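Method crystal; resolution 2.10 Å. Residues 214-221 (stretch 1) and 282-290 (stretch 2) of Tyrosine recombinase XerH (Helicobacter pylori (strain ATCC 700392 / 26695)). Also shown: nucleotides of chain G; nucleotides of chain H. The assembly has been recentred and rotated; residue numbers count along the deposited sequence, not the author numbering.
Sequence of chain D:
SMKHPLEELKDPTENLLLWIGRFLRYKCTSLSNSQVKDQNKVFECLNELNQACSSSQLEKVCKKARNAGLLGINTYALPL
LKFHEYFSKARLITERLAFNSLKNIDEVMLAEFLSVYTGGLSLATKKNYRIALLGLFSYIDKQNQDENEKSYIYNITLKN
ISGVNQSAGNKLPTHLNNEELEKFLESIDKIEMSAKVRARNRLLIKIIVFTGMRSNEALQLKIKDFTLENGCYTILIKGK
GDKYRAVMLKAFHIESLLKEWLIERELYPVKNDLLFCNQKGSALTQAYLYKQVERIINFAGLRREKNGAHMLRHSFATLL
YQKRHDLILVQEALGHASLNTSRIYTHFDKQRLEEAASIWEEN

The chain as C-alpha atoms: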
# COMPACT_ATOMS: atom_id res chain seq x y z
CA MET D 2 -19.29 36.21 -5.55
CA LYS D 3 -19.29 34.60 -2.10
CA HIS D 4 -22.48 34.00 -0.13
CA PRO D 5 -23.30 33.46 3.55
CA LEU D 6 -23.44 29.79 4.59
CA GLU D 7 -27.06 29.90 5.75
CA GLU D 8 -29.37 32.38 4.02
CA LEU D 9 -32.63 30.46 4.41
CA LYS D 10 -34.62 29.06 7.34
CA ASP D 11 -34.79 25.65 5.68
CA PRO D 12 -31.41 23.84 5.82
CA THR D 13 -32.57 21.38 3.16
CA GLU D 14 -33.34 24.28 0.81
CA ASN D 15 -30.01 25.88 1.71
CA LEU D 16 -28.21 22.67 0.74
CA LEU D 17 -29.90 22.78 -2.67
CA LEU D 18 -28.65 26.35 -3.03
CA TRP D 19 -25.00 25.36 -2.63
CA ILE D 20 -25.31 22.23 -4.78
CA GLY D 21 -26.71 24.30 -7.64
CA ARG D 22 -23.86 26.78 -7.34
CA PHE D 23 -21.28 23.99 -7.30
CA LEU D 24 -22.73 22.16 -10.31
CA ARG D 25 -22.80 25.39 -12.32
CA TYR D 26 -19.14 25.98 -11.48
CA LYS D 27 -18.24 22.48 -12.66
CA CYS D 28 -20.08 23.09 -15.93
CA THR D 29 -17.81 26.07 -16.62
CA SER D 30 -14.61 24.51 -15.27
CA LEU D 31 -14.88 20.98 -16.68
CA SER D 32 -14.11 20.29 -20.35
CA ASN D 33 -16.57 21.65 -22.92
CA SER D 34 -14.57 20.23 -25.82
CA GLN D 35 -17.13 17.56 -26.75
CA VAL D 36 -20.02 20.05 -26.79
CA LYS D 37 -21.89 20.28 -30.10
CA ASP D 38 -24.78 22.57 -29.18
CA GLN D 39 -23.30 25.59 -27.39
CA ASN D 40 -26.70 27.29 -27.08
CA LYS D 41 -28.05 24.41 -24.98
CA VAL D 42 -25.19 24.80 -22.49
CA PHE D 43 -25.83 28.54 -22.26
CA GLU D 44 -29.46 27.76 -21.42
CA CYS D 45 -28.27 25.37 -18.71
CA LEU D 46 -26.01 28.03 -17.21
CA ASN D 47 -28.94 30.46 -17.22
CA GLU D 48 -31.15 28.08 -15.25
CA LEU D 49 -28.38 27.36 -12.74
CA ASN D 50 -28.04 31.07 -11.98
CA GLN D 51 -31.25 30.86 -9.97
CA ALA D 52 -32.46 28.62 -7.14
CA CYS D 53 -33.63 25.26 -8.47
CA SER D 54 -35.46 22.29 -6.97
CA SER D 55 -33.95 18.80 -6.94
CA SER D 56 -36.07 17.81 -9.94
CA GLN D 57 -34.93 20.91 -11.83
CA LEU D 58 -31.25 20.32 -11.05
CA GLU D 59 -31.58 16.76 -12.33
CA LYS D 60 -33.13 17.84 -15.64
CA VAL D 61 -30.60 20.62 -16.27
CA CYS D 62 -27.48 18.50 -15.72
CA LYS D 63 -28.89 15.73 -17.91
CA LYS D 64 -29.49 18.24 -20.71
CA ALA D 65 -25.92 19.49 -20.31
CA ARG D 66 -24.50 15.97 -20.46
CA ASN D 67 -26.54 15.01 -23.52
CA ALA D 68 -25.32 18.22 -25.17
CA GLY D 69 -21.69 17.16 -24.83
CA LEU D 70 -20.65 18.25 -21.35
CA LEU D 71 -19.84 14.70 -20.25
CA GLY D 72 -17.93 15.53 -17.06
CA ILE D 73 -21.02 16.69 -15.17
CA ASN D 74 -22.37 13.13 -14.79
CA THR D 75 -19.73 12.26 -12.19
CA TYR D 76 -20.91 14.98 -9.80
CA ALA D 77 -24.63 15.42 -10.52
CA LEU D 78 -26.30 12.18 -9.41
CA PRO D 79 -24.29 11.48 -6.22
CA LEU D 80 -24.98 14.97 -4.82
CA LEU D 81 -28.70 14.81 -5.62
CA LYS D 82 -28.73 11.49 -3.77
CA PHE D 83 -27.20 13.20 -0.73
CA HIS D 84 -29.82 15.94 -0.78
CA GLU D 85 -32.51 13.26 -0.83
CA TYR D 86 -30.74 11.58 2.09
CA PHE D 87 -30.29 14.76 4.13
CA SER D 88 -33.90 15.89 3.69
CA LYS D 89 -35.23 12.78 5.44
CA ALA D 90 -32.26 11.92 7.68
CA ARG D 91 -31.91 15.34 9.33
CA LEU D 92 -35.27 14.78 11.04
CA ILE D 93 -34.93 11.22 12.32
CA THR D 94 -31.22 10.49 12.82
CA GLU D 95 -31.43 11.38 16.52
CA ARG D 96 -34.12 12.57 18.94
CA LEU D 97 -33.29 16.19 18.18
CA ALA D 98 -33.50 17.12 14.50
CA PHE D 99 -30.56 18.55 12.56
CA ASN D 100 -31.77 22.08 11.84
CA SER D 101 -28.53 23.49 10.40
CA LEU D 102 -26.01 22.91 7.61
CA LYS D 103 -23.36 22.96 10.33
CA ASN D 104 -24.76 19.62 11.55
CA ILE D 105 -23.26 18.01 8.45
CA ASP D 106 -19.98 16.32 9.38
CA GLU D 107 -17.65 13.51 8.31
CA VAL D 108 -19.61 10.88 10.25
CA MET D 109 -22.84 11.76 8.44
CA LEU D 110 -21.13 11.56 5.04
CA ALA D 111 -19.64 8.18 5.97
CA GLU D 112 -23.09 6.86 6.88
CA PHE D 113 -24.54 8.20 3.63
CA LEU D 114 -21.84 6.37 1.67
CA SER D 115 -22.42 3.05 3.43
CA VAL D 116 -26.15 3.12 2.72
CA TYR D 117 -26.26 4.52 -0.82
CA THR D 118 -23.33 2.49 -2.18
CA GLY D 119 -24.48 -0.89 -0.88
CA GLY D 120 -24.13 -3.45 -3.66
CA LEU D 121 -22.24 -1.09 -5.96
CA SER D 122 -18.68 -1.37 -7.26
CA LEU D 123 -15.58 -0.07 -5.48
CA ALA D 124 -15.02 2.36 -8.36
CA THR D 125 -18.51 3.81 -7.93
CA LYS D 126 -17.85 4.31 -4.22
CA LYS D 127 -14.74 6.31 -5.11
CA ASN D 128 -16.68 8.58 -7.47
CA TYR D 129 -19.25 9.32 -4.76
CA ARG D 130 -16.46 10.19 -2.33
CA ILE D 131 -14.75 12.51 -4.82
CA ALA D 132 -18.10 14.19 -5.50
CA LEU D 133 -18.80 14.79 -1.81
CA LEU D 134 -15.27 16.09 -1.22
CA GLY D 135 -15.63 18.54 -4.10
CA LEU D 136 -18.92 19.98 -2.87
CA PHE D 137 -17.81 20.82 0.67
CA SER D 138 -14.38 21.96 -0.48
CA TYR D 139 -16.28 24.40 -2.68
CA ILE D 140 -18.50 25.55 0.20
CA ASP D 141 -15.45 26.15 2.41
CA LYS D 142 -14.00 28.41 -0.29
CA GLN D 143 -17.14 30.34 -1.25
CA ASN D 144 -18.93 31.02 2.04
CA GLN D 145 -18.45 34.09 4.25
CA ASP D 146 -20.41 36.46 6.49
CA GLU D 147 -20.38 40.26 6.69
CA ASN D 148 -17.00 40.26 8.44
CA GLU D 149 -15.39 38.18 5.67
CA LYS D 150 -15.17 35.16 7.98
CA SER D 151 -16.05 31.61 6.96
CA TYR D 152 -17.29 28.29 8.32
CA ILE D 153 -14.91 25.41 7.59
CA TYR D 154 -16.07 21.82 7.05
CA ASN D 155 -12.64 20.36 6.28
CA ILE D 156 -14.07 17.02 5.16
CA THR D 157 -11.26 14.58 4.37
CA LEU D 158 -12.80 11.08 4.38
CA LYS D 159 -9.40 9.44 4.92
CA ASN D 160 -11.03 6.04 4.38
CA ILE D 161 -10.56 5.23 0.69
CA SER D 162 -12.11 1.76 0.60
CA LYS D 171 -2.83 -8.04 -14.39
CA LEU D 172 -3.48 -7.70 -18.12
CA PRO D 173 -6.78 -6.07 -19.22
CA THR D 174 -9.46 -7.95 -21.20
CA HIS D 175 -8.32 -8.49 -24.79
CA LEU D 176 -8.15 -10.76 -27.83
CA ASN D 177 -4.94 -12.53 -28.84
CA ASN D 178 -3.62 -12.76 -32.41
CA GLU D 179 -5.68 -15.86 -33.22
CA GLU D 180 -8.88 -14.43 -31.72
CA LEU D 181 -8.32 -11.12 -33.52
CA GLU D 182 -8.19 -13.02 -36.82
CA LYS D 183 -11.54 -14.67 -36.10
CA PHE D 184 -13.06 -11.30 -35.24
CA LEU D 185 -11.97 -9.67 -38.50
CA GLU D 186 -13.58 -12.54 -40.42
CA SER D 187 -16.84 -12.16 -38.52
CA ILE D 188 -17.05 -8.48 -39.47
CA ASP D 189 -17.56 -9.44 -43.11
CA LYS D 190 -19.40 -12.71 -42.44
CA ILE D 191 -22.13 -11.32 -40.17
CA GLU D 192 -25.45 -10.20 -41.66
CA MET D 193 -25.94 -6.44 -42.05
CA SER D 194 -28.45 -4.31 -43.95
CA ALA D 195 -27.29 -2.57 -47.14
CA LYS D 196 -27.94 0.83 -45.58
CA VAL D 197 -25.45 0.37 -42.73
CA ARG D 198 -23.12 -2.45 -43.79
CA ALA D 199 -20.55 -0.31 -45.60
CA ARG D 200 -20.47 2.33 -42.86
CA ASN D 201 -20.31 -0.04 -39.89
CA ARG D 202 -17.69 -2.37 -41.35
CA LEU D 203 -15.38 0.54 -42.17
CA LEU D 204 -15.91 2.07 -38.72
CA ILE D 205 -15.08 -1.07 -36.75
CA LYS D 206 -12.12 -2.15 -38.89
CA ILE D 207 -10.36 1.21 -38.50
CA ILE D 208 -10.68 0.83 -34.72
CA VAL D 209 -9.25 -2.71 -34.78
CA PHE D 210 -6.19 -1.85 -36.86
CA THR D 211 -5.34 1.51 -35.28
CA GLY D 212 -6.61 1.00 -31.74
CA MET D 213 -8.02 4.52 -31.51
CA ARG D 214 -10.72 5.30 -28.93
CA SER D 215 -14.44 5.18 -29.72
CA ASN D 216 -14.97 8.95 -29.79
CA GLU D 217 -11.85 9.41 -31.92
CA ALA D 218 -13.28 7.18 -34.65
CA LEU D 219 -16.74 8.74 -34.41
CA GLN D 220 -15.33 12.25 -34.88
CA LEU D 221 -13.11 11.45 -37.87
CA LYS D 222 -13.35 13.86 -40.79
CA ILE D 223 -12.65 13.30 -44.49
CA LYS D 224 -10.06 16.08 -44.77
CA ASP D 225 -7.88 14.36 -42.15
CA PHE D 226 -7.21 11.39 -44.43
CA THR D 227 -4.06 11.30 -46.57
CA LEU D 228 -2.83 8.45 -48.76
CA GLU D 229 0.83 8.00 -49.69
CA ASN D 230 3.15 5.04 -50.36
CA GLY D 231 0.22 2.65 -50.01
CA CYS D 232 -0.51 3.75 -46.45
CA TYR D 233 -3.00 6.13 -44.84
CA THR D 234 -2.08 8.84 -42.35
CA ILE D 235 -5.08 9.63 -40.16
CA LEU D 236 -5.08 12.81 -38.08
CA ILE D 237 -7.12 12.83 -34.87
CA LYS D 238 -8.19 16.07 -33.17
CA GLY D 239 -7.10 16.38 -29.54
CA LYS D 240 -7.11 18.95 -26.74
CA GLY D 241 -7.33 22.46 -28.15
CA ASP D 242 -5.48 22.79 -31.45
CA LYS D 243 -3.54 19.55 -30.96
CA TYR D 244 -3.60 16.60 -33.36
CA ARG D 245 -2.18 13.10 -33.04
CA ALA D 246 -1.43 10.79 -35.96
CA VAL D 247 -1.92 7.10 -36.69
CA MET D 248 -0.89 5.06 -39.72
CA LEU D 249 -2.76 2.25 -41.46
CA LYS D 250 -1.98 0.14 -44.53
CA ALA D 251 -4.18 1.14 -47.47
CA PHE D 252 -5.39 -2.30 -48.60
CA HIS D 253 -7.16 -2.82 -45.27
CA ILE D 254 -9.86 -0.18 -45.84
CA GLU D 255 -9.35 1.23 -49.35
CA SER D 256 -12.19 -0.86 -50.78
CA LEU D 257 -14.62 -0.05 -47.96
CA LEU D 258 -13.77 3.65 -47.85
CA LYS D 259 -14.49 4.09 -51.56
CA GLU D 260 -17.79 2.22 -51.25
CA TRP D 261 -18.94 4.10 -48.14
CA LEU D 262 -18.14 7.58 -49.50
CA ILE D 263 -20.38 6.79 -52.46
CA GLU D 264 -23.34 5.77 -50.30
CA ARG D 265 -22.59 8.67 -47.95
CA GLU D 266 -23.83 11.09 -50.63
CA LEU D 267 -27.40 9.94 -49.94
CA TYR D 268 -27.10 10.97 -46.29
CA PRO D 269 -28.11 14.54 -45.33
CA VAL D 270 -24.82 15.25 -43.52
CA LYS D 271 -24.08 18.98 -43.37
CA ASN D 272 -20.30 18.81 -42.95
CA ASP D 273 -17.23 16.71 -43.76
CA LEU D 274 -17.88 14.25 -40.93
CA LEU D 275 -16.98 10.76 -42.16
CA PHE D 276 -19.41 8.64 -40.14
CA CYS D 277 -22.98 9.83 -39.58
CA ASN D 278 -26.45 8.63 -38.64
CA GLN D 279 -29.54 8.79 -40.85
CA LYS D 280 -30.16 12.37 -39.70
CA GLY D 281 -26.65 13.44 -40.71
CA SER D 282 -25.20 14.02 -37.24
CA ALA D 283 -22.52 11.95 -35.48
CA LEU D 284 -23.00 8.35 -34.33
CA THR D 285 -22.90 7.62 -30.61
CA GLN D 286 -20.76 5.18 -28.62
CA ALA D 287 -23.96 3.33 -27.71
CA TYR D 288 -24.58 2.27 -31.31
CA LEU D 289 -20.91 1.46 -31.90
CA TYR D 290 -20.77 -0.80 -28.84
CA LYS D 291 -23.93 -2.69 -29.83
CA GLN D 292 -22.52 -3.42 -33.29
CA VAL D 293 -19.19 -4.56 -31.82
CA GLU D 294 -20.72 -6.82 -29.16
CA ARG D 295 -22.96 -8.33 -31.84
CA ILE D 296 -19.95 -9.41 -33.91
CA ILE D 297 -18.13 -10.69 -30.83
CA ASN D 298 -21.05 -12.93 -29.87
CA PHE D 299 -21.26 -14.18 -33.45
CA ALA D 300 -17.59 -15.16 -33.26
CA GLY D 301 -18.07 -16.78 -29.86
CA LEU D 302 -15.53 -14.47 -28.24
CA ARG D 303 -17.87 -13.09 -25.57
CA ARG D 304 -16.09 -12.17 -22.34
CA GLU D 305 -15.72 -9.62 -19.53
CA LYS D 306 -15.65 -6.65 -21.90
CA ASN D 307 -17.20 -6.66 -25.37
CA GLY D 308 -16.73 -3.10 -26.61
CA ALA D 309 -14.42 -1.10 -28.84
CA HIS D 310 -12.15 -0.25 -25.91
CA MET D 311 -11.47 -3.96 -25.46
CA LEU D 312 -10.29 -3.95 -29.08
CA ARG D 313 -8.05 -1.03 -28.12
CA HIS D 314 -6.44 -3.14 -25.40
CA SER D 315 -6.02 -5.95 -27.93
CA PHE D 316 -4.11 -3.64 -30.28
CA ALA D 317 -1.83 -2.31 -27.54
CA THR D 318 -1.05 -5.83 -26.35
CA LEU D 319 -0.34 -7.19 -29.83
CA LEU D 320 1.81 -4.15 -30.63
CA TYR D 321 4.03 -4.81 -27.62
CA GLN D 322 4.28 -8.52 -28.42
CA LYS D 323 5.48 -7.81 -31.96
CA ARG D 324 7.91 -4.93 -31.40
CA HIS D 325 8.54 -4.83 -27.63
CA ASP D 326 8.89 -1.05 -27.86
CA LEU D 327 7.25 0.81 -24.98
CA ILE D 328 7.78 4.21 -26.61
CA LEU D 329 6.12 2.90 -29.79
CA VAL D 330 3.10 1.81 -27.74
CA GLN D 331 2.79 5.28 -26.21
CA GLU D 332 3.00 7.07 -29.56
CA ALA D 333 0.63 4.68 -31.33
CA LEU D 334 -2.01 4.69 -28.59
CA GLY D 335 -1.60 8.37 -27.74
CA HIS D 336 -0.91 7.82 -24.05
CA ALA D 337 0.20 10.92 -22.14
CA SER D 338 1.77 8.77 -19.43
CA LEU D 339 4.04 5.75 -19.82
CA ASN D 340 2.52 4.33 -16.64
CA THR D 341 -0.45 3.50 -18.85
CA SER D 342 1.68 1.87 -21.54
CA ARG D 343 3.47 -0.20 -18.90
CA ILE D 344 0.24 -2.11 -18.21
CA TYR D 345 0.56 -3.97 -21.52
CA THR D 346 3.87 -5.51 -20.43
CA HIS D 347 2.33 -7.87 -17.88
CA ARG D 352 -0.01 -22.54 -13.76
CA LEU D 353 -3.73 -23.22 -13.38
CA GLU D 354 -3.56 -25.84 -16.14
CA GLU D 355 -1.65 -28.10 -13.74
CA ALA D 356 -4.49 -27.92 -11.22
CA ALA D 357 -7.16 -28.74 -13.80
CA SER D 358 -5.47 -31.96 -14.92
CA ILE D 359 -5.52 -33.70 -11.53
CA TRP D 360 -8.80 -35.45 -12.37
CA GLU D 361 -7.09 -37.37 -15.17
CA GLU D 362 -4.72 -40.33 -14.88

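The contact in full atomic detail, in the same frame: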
# COMPACT_ATOMS: atom_id res chain seq x y z
N ARG D 214 -9.55 5.35 -29.81
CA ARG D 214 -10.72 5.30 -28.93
C ARG D 214 -12.01 5.46 -29.73
O ARG D 214 -12.00 5.86 -30.89
CB ARG D 214 -10.63 6.39 -27.86
CG ARG D 214 -9.52 6.17 -26.84
CD ARG D 214 -9.51 7.24 -25.76
NE ARG D 214 -9.14 8.55 -26.28
CZ ARG D 214 -10.00 9.52 -26.59
NH1 ARG D 214 -11.30 9.32 -26.43
NH2 ARG D 214 -9.56 10.68 -27.06
N SER D 215 -13.13 5.13 -29.08
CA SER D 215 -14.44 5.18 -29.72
C SER D 215 -14.77 6.57 -30.26
O SER D 215 -15.15 6.72 -31.42
CB SER D 215 -15.53 4.74 -28.74
OG SER D 215 -15.33 3.40 -28.31
N ASN D 216 -14.63 7.58 -29.41
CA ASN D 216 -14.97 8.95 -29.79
C ASN D 216 -14.04 9.50 -30.87
O ASN D 216 -14.44 10.35 -31.66
CB ASN D 216 -14.94 9.87 -28.57
CG ASN D 216 -15.44 11.26 -28.88
OD1 ASN D 216 -16.64 11.49 -29.06
ND2 ASN D 216 -14.52 12.22 -28.95
N GLU D 217 -12.81 9.00 -30.90
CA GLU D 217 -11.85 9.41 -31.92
C GLU D 217 -12.28 8.95 -33.31
O GLU D 217 -12.15 9.68 -34.29
CB GLU D 217 -10.45 8.87 -31.60
CG GLU D 217 -9.81 9.49 -30.37
CD GLU D 217 -8.41 8.95 -30.11
OE1 GLU D 217 -8.19 7.74 -30.29
OE2 GLU D 217 -7.53 9.75 -29.73
N ALA D 218 -12.81 7.73 -33.38
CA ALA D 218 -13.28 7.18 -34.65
C ALA D 218 -14.58 7.83 -35.09
O ALA D 218 -14.81 8.03 -36.28
CB ALA D 218 -13.45 5.67 -34.53
N LEU D 219 -15.43 8.16 -34.12
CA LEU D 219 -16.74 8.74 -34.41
C LEU D 219 -16.64 10.20 -34.86
O LEU D 219 -17.57 10.73 -35.47
CB LEU D 219 -17.65 8.63 -33.19
CG LEU D 219 -18.03 7.22 -32.75
CD1 LEU D 219 -18.82 7.25 -31.45
CD2 LEU D 219 -18.82 6.52 -33.84
N GLN D 220 -15.52 10.84 -34.55
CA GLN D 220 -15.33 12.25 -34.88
C GLN D 220 -14.36 12.46 -36.04
O GLN D 220 -13.93 13.58 -36.31
CB GLN D 220 -14.85 13.03 -33.66
CG GLN D 220 -15.94 13.32 -32.64
CD GLN D 220 -17.00 14.26 -33.18
OE1 GLN D 220 -16.69 15.32 -33.73
NE2 GLN D 220 -18.27 13.87 -33.05
N LEU D 221 -14.01 11.37 -36.72
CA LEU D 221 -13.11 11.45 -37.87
C LEU D 221 -13.72 12.26 -39.00
O LEU D 221 -14.92 12.18 -39.26
CB LEU D 221 -12.75 10.05 -38.37
CG LEU D 221 -11.78 9.23 -37.52
CD1 LEU D 221 -11.49 7.89 -38.18
CD2 LEU D 221 -10.50 10.01 -37.28
N SER D 282 -26.07 13.73 -38.38
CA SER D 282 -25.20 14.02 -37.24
C SER D 282 -24.35 12.81 -36.86
O SER D 282 -24.48 11.74 -37.44
CB SER D 282 -26.05 14.47 -36.05
OG SER D 282 -27.30 13.81 -36.03
N ALA D 283 -23.48 12.99 -35.87
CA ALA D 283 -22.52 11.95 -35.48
C ALA D 283 -23.17 10.74 -34.81
O ALA D 283 -24.19 10.86 -34.12
CB ALA D 283 -21.46 12.54 -34.56
N LEU D 284 -22.58 9.57 -35.02
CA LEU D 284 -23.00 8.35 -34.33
C LEU D 284 -22.53 8.37 -32.88
O LEU D 284 -21.53 9.01 -32.56
CB LEU D 284 -22.45 7.11 -35.04
CG LEU D 284 -23.02 6.79 -36.42
CD1 LEU D 284 -22.27 5.63 -37.05
CD2 LEU D 284 -24.51 6.48 -36.32
N THR D 285 -23.26 7.67 -32.02
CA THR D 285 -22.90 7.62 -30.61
C THR D 285 -22.14 6.34 -30.27
O THR D 285 -22.14 5.38 -31.04
CB THR D 285 -24.15 7.70 -29.70
OG1 THR D 285 -25.06 6.64 -30.03
CG2 THR D 285 -24.85 9.04 -29.89
N GLN D 286 -21.48 6.35 -29.12
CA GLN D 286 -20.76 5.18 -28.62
C GLN D 286 -21.71 4.02 -28.39
O GLN D 286 -21.34 2.85 -28.57
CB GLN D 286 -20.01 5.54 -27.33
CG GLN D 286 -19.43 4.35 -26.57
CD GLN D 286 -20.41 3.75 -25.58
OE1 GLN D 286 -21.45 4.35 -25.28
NE2 GLN D 286 -20.09 2.58 -25.06
N ALA D 287 -22.94 4.34 -28.01
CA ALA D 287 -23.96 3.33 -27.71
C ALA D 287 -24.23 2.43 -28.91
O ALA D 287 -24.34 1.21 -28.77
CB ALA D 287 -25.24 3.99 -27.24
N TYR D 288 -24.34 3.03 -30.09
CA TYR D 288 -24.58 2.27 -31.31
C TYR D 288 -23.34 1.48 -31.72
O TYR D 288 -23.44 0.34 -32.16
CB TYR D 288 -25.00 3.20 -32.45
CG TYR D 288 -25.25 2.47 -33.76
CD1 TYR D 288 -26.45 1.81 -34.00
CD2 TYR D 288 -24.27 2.44 -34.75
CE1 TYR D 288 -26.67 1.15 -35.19
CE2 TYR D 288 -24.49 1.77 -35.94
CZ TYR D 288 -25.69 1.13 -36.15
OH TYR D 288 -25.91 0.47 -37.34
N LEU D 289 -22.17 2.10 -31.57
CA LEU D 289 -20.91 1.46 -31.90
C LEU D 289 -20.69 0.21 -31.06
O LEU D 289 -20.30 -0.84 -31.58
CB LEU D 289 -19.74 2.43 -31.72
CG LEU D 289 -18.33 1.85 -31.84
CD1 LEU D 289 -18.11 1.23 -33.21
CD2 LEU D 289 -17.28 2.91 -31.55
N TYR D 290 -20.93 0.32 -29.76
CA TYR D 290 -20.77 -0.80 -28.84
C TYR D 290 -21.67 -1.97 -29.24
O TYR D 290 -21.22 -3.12 -29.31
CB TYR D 290 -21.09 -0.37 -27.40
CG TYR D 290 -21.00 -1.49 -26.39
CD1 TYR D 290 -22.11 -2.29 -26.11
CD2 TYR D 290 -19.82 -1.75 -25.71
CE1 TYR D 290 -22.03 -3.32 -25.20
CE2 TYR D 290 -19.74 -2.78 -24.79
CZ TYR D 290 -20.85 -3.56 -24.53
OH TYR D 290 -20.77 -4.58 -23.62
P DA G 24 -19.26 -4.14 -20.90
OP1 DA G 24 -18.95 -5.09 -19.81
OP2 DA G 24 -18.79 -4.43 -22.28
O5' DA G 24 -20.84 -3.90 -20.94
C5' DA G 24 -21.55 -3.69 -19.73
C4' DA G 24 -22.95 -3.14 -19.98
O4' DA G 24 -22.88 -1.75 -20.38
C3' DA G 24 -23.76 -3.86 -21.07
O3' DA G 24 -25.06 -4.13 -20.56
C2' DA G 24 -23.83 -2.82 -22.18
C1' DA G 24 -23.86 -1.55 -21.36
N9 DA G 24 -23.57 -0.33 -22.10
C8 DA G 24 -22.77 -0.19 -23.20
N7 DA G 24 -22.71 1.03 -23.67
C5 DA G 24 -23.53 1.75 -22.81
C6 DA G 24 -23.89 3.11 -22.76
N6 DA G 24 -23.45 4.03 -23.63
N1 DA G 24 -24.73 3.50 -21.78
C2 DA G 24 -25.18 2.59 -20.91
N3 DA G 24 -24.91 1.28 -20.86
C4 DA G 24 -24.07 0.93 -21.85
P DT G 22 -14.60 7.61 -25.35
OP1 DT G 22 -13.90 7.30 -26.61
OP2 DT G 22 -15.77 8.52 -25.36
O5' DT G 22 -15.06 6.24 -24.67
C5' DT G 22 -14.10 5.23 -24.39
C4' DT G 22 -14.69 4.13 -23.53
O4' DT G 22 -15.24 4.71 -22.31
C3' DT G 22 -15.82 3.33 -24.18
O3' DT G 22 -15.56 1.93 -24.02
C2' DT G 22 -17.07 3.77 -23.41
C1' DT G 22 -16.50 4.12 -22.05
N1 DT G 22 -17.32 5.11 -21.30
C2 DT G 22 -17.83 4.77 -20.07
O2 DT G 22 -17.64 3.69 -19.55
N3 DT G 22 -18.58 5.75 -19.47
C4 DT G 22 -18.86 7.01 -19.97
O4 DT G 22 -19.54 7.83 -19.35
C5 DT G 22 -18.29 7.30 -21.27
C7 DT G 22 -18.53 8.64 -21.91
C6 DT G 22 -17.57 6.35 -21.86
P DT H 5 -27.85 8.47 -32.36
OP1 DT H 5 -27.60 9.82 -32.91
OP2 DT H 5 -26.71 7.56 -32.10
O5' DT H 5 -28.70 8.60 -31.01
C5' DT H 5 -29.89 9.39 -30.99
C4' DT H 5 -30.56 9.34 -29.63
O4' DT H 5 -30.81 7.96 -29.27
C3' DT H 5 -29.75 9.95 -28.48
O3' DT H 5 -30.60 10.74 -27.65
C2' DT H 5 -29.22 8.72 -27.74
C1' DT H 5 -30.34 7.72 -27.96
N1 DT H 5 -29.90 6.30 -27.86
C2 DT H 5 -30.21 5.57 -26.74
O2 DT H 5 -30.84 6.02 -25.80
N3 DT H 5 -29.76 4.28 -26.75
C4 DT H 5 -29.04 3.65 -27.76
O4 DT H 5 -28.68 2.48 -27.68
C5 DT H 5 -28.75 4.48 -28.91
C7 DT H 5 -27.97 3.91 -30.06
C6 DT H 5 -29.19 5.74 -28.91
O HOH W 1 -20.18 9.68 -36.07

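The contact between residues 214-221 and 282-290 of XerH is a small apolar packing of leucine, alanine and serine side chains, with no direct hydrogen bond across it and a single water joining the two backbones. It illustrates a general principle of DNA-binding proteins: apolar side chains can pack two segments together while polar groups at the helix starts are left to bind phosphates and bases.

The two helices, 215-219 and 286-290, run at 102° to each other, and their axes come no closer than 10.5 Å. Such a gap is filled by side chains, and only 318 Å² is buried, both sides summed. Leu 219 contributes most. Its CA-to-CB bond points toward the other stretch, and its m,t rotamer lays Leu 219 CD1 against the turn that leads into the second helix, 3.4 Å from Leu 284 O and 3.6 Å from Gln 286 N. The second methyl, Leu 219 CD2, packs 3.9 Å from Leu 284 CB. A branched aliphatic side chain suits this place because its two methyls cover both backbone and side chain of the facing segment.

One helical turn earlier, Ser 215 also points toward its partner. It is small enough for close approach: Ser 215 CB and Ser 215 OG both lie 3.8 Å from Leu 289 CD2. Leu 289, itself directed toward stretch 1, is buried. At the other end, Ala 283 offers a compact methyl, and Gln 220, set sideways, bends its end inward to place Gln 220 NE2 3.8 Å from Ala 283 CB, a van der Waals contact.

Polar backbone atoms near this packing still need partners. Water 1 donates to Leu 219 O at 2.9 Å and accepts from Leu 284 N at 2.6 Å, linking the two stretches where they do not bond directly.

The helix starts face DNA. Asn 216 N donates to OP1 of DT22 of chain G at 2.9 Å, while Arg 214 NH1 makes a weak hydrogen bond to the same OP1 at 3.3 Å. At its own N-cap position, Thr 285 OG1 donates to OP2 of DT5 of chain H at 2.8 Å. Gln 286 CG packs 4.5 Å from Ser 215 CB, yet the end of this side chain leads away to the adenine of DA24 of chain G, where Gln 286 OE1 accepts from N6 at 2.6 Å and Gln 286 NE2 donates weakly to N7 at 3.3 Å. The same residue thus borders the protein packing and reads a base edge.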